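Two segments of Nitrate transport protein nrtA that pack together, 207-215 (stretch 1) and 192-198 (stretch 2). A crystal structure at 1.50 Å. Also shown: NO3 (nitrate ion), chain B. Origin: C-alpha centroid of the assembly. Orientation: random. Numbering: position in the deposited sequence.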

# COMPACT_ATOMS: atom_id res chain seq x y z
N SER A 207 -17.80 -0.04 7.53
CA SER A 207 -16.74 0.85 7.05
C SER A 207 -15.66 -0.02 6.43
O SER A 207 -15.58 -1.21 6.73
CB SER A 207 -16.15 1.63 8.26
OG SER A 207 -15.14 2.55 7.89
N PHE A 208 -14.82 0.58 5.59
CA PHE A 208 -13.74 -0.18 4.97
C PHE A 208 -12.61 0.72 4.51
O PHE A 208 -12.80 1.91 4.24
CB PHE A 208 -14.26 -1.05 3.81
CG PHE A 208 -14.87 -0.29 2.63
CD1 PHE A 208 -14.12 -0.13 1.46
CD2 PHE A 208 -16.21 0.16 2.64
CE1 PHE A 208 -14.72 0.45 0.30
CE2 PHE A 208 -16.78 0.73 1.51
CZ PHE A 208 -16.03 0.88 0.33
N CYS A 209 -11.43 0.13 4.38
CA CYS A 209 -10.25 0.86 3.93
C CYS A 209 -9.63 0.07 2.79
O CYS A 209 -9.39 -1.14 2.94
CB CYS A 209 -9.27 1.00 5.09
SG CYS A 209 -7.82 1.99 4.68
N VAL A 210 -9.36 0.77 1.67
CA VAL A 210 -8.85 0.12 0.45
C VAL A 210 -8.21 1.20 -0.43
O VAL A 210 -8.51 2.37 -0.28
CB VAL A 210 -10.05 -0.55 -0.30
CG1 VAL A 210 -11.05 0.53 -0.77
CG2 VAL A 210 -9.59 -1.37 -1.50
N GLY A 211 -7.29 0.82 -1.30
CA GLY A 211 -6.68 1.84 -2.16
C GLY A 211 -7.47 2.18 -3.41
O GLY A 211 -8.46 1.50 -3.78
N GLU A 212 -7.08 3.30 -4.04
CA GLU A 212 -7.74 3.71 -5.29
C GLU A 212 -7.63 2.53 -6.27
O GLU A 212 -6.64 1.77 -6.26
CB GLU A 212 -7.05 4.93 -5.88
CG GLU A 212 -7.09 6.22 -5.03
CD GLU A 212 -8.49 6.80 -4.77
OE1 GLU A 212 -9.51 6.30 -5.33
OE2 GLU A 212 -8.56 7.79 -4.01
N PRO A 213 -8.55 2.43 -7.22
CA PRO A 213 -9.69 3.32 -7.50
C PRO A 213 -10.97 3.05 -6.71
O PRO A 213 -11.99 3.71 -6.93
CB PRO A 213 -9.91 3.06 -8.99
CG PRO A 213 -9.76 1.53 -9.06
CD PRO A 213 -8.49 1.31 -8.19
N TRP A 214 -10.93 2.13 -5.74
CA TRP A 214 -12.18 1.75 -5.10
C TRP A 214 -12.90 2.79 -4.26
O TRP A 214 -14.14 2.76 -4.23
CB TRP A 214 -11.96 0.37 -4.42
CG TRP A 214 -11.26 -0.61 -5.34
CD1 TRP A 214 -9.94 -1.02 -5.26
CD2 TRP A 214 -11.78 -1.22 -6.56
NE1 TRP A 214 -9.62 -1.83 -6.31
CE2 TRP A 214 -10.72 -1.97 -7.12
CE3 TRP A 214 -13.02 -1.19 -7.21
CZ2 TRP A 214 -10.87 -2.71 -8.31
CZ3 TRP A 214 -13.18 -1.92 -8.41
CH2 TRP A 214 -12.11 -2.67 -8.93
N PRO A 215 -12.18 3.73 -3.61
CA PRO A 215 -12.90 4.75 -2.83
C PRO A 215 -13.72 5.61 -3.79
O PRO A 215 -14.86 5.92 -3.54
CB PRO A 215 -11.76 5.55 -2.19
CG PRO A 215 -10.68 4.46 -1.96
CD PRO A 215 -10.73 3.73 -3.30
N NO3 B . -5.45 -1.92 -1.41
O1 NO3 B . -4.84 -0.75 -1.76
O2 NO3 B . -6.76 -2.21 -1.23
O3 NO3 B . -4.52 -3.08 -1.12
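Stretch 2 192-198: PPAQMVA

This is a small apolar contact, in which a turn leading into a helix packs on a strand and on the tryptophan that starts the next helix, with no hydrogen bond between the two stretches. About 399 Å² of surface is buried in total, counting both sides.

In stretch 1, residues 207-211 are extended. A cis peptide bond precedes Pro 213, which occupies the N-cap position of the helix that begins at Trp 214. Trp 214 N donates to Gly 211 O at 3.2 Å, closing the bend between strand and helix. Stretch 2 begins with extended Pro 192 and then turns. Gln 195 N bonds to Pro 192 O at 2.8 Å, and Met 196 N to Pro 193 O at 3.2 Å. Residues 196-198 are helical, and this helix continues beyond the stretch.

The nearest CA pairs are Val 210 with Pro 193, 6.1 Å apart, and Trp 214 with Val 197, 6.8 Å apart, so the two chains advance in the same order.

Phe 208 and Val 210 point toward stretch 2, while Cys 209 between them points away, as expected for alternating residues of a strand. Met 196 reaches all three. Met 196 SD lies 3.8 Å from Phe 208 CD1, in an oblique sulfur-aromatic approach, with Met 196 SD 4.7 Å from the centroid of the Phe 208 ring. Met 196 CG is 3.8 Å from Val 210 CG2. Met 196 CE is 3.7 Å from Cys 209 O, a buried carbonyl with no polar partner in the model. Val 210 CG2 also lies 3.9 Å from Pro 193 CB.

Trp 214 is the most heavily covered residue. One face of its indole receives the turn of stretch 2. Pro 193 O is 3.7 Å from Trp 214 CD1, and Ala 194 CA is 3.8 Å from Trp 214 CZ2. Ala 194 CA stands 4.1 Å from the centroid of the Trp 214 six-membered ring, 25° off its normal, a CH-pi contact. Val 197 CG2 approaches obliquely, 4.2 Å from Trp 214 CE3.

The nitrate ion lies beside the contact. Gly 211 N donates to nitrate O2 at 3.1 Å and, weakly, to nitrate O1 at 2.9 Å. A CB on Gly 211 would come within 2.3 Å of nitrate O1. Pro 193 CG is 3.2 Å from nitrate O2, and Val 210 CG2 is 3.0 Å from the same oxygen, so both stretches touch the ion.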

# COMPACT_ATOMS: atom_id res chain seq x y z
N PRO A 192 -11.00 -8.93 -0.24
CA PRO A 192 -10.03 -8.60 -1.31
C PRO A 192 -10.34 -7.19 -1.84
O PRO A 192 -11.51 -6.82 -1.99
CB PRO A 192 -10.29 -9.67 -2.37
CG PRO A 192 -10.80 -10.86 -1.56
CD PRO A 192 -11.69 -10.21 -0.51
N PRO A 193 -9.31 -6.40 -2.17
CA PRO A 193 -9.55 -5.04 -2.67
C PRO A 193 -10.58 -4.88 -3.76
O PRO A 193 -11.45 -4.01 -3.65
CB PRO A 193 -8.15 -4.58 -3.11
CG PRO A 193 -7.26 -5.26 -2.06
CD PRO A 193 -7.87 -6.68 -1.99
N ALA A 194 -10.51 -5.72 -4.79
CA ALA A 194 -11.43 -5.61 -5.90
C ALA A 194 -12.85 -6.05 -5.56
O ALA A 194 -13.74 -5.95 -6.40
CB ALA A 194 -10.90 -6.41 -7.07
N GLN A 195 -13.06 -6.53 -4.33
CA GLN A 195 -14.37 -6.99 -3.91
C GLN A 195 -14.97 -6.09 -2.81
O GLN A 195 -16.08 -6.35 -2.34
CB GLN A 195 -14.30 -8.42 -3.38
CG GLN A 195 -13.93 -9.44 -4.48
CD GLN A 195 -13.66 -10.83 -3.94
OE1 GLN A 195 -14.33 -11.30 -2.99
NE2 GLN A 195 -12.69 -11.53 -4.53
N MET A 196 -14.26 -5.01 -2.44
CA MET A 196 -14.77 -4.12 -1.39
C MET A 196 -16.10 -3.47 -1.77
O MET A 196 -17.03 -3.44 -0.94
CB MET A 196 -13.72 -3.04 -1.08
CG MET A 196 -12.52 -3.52 -0.30
SD MET A 196 -12.97 -3.70 1.44
CE MET A 196 -11.37 -4.15 2.13
N VAL A 197 -16.20 -2.92 -2.98
CA VAL A 197 -17.43 -2.27 -3.41
C VAL A 197 -18.61 -3.26 -3.41
O VAL A 197 -19.69 -2.94 -2.88
CB VAL A 197 -17.20 -1.60 -4.81
CG1 VAL A 197 -18.54 -1.05 -5.37
CG2 VAL A 197 -16.25 -0.44 -4.66
N ALA A 198 -18.41 -4.48 -3.92
CA ALA A 198 -19.52 -5.45 -3.95
C ALA A 198 -19.97 -5.80 -2.54
O ALA A 198 -21.17 -6.02 -2.29
CB ALA A 198 -19.08 -6.72 -4.67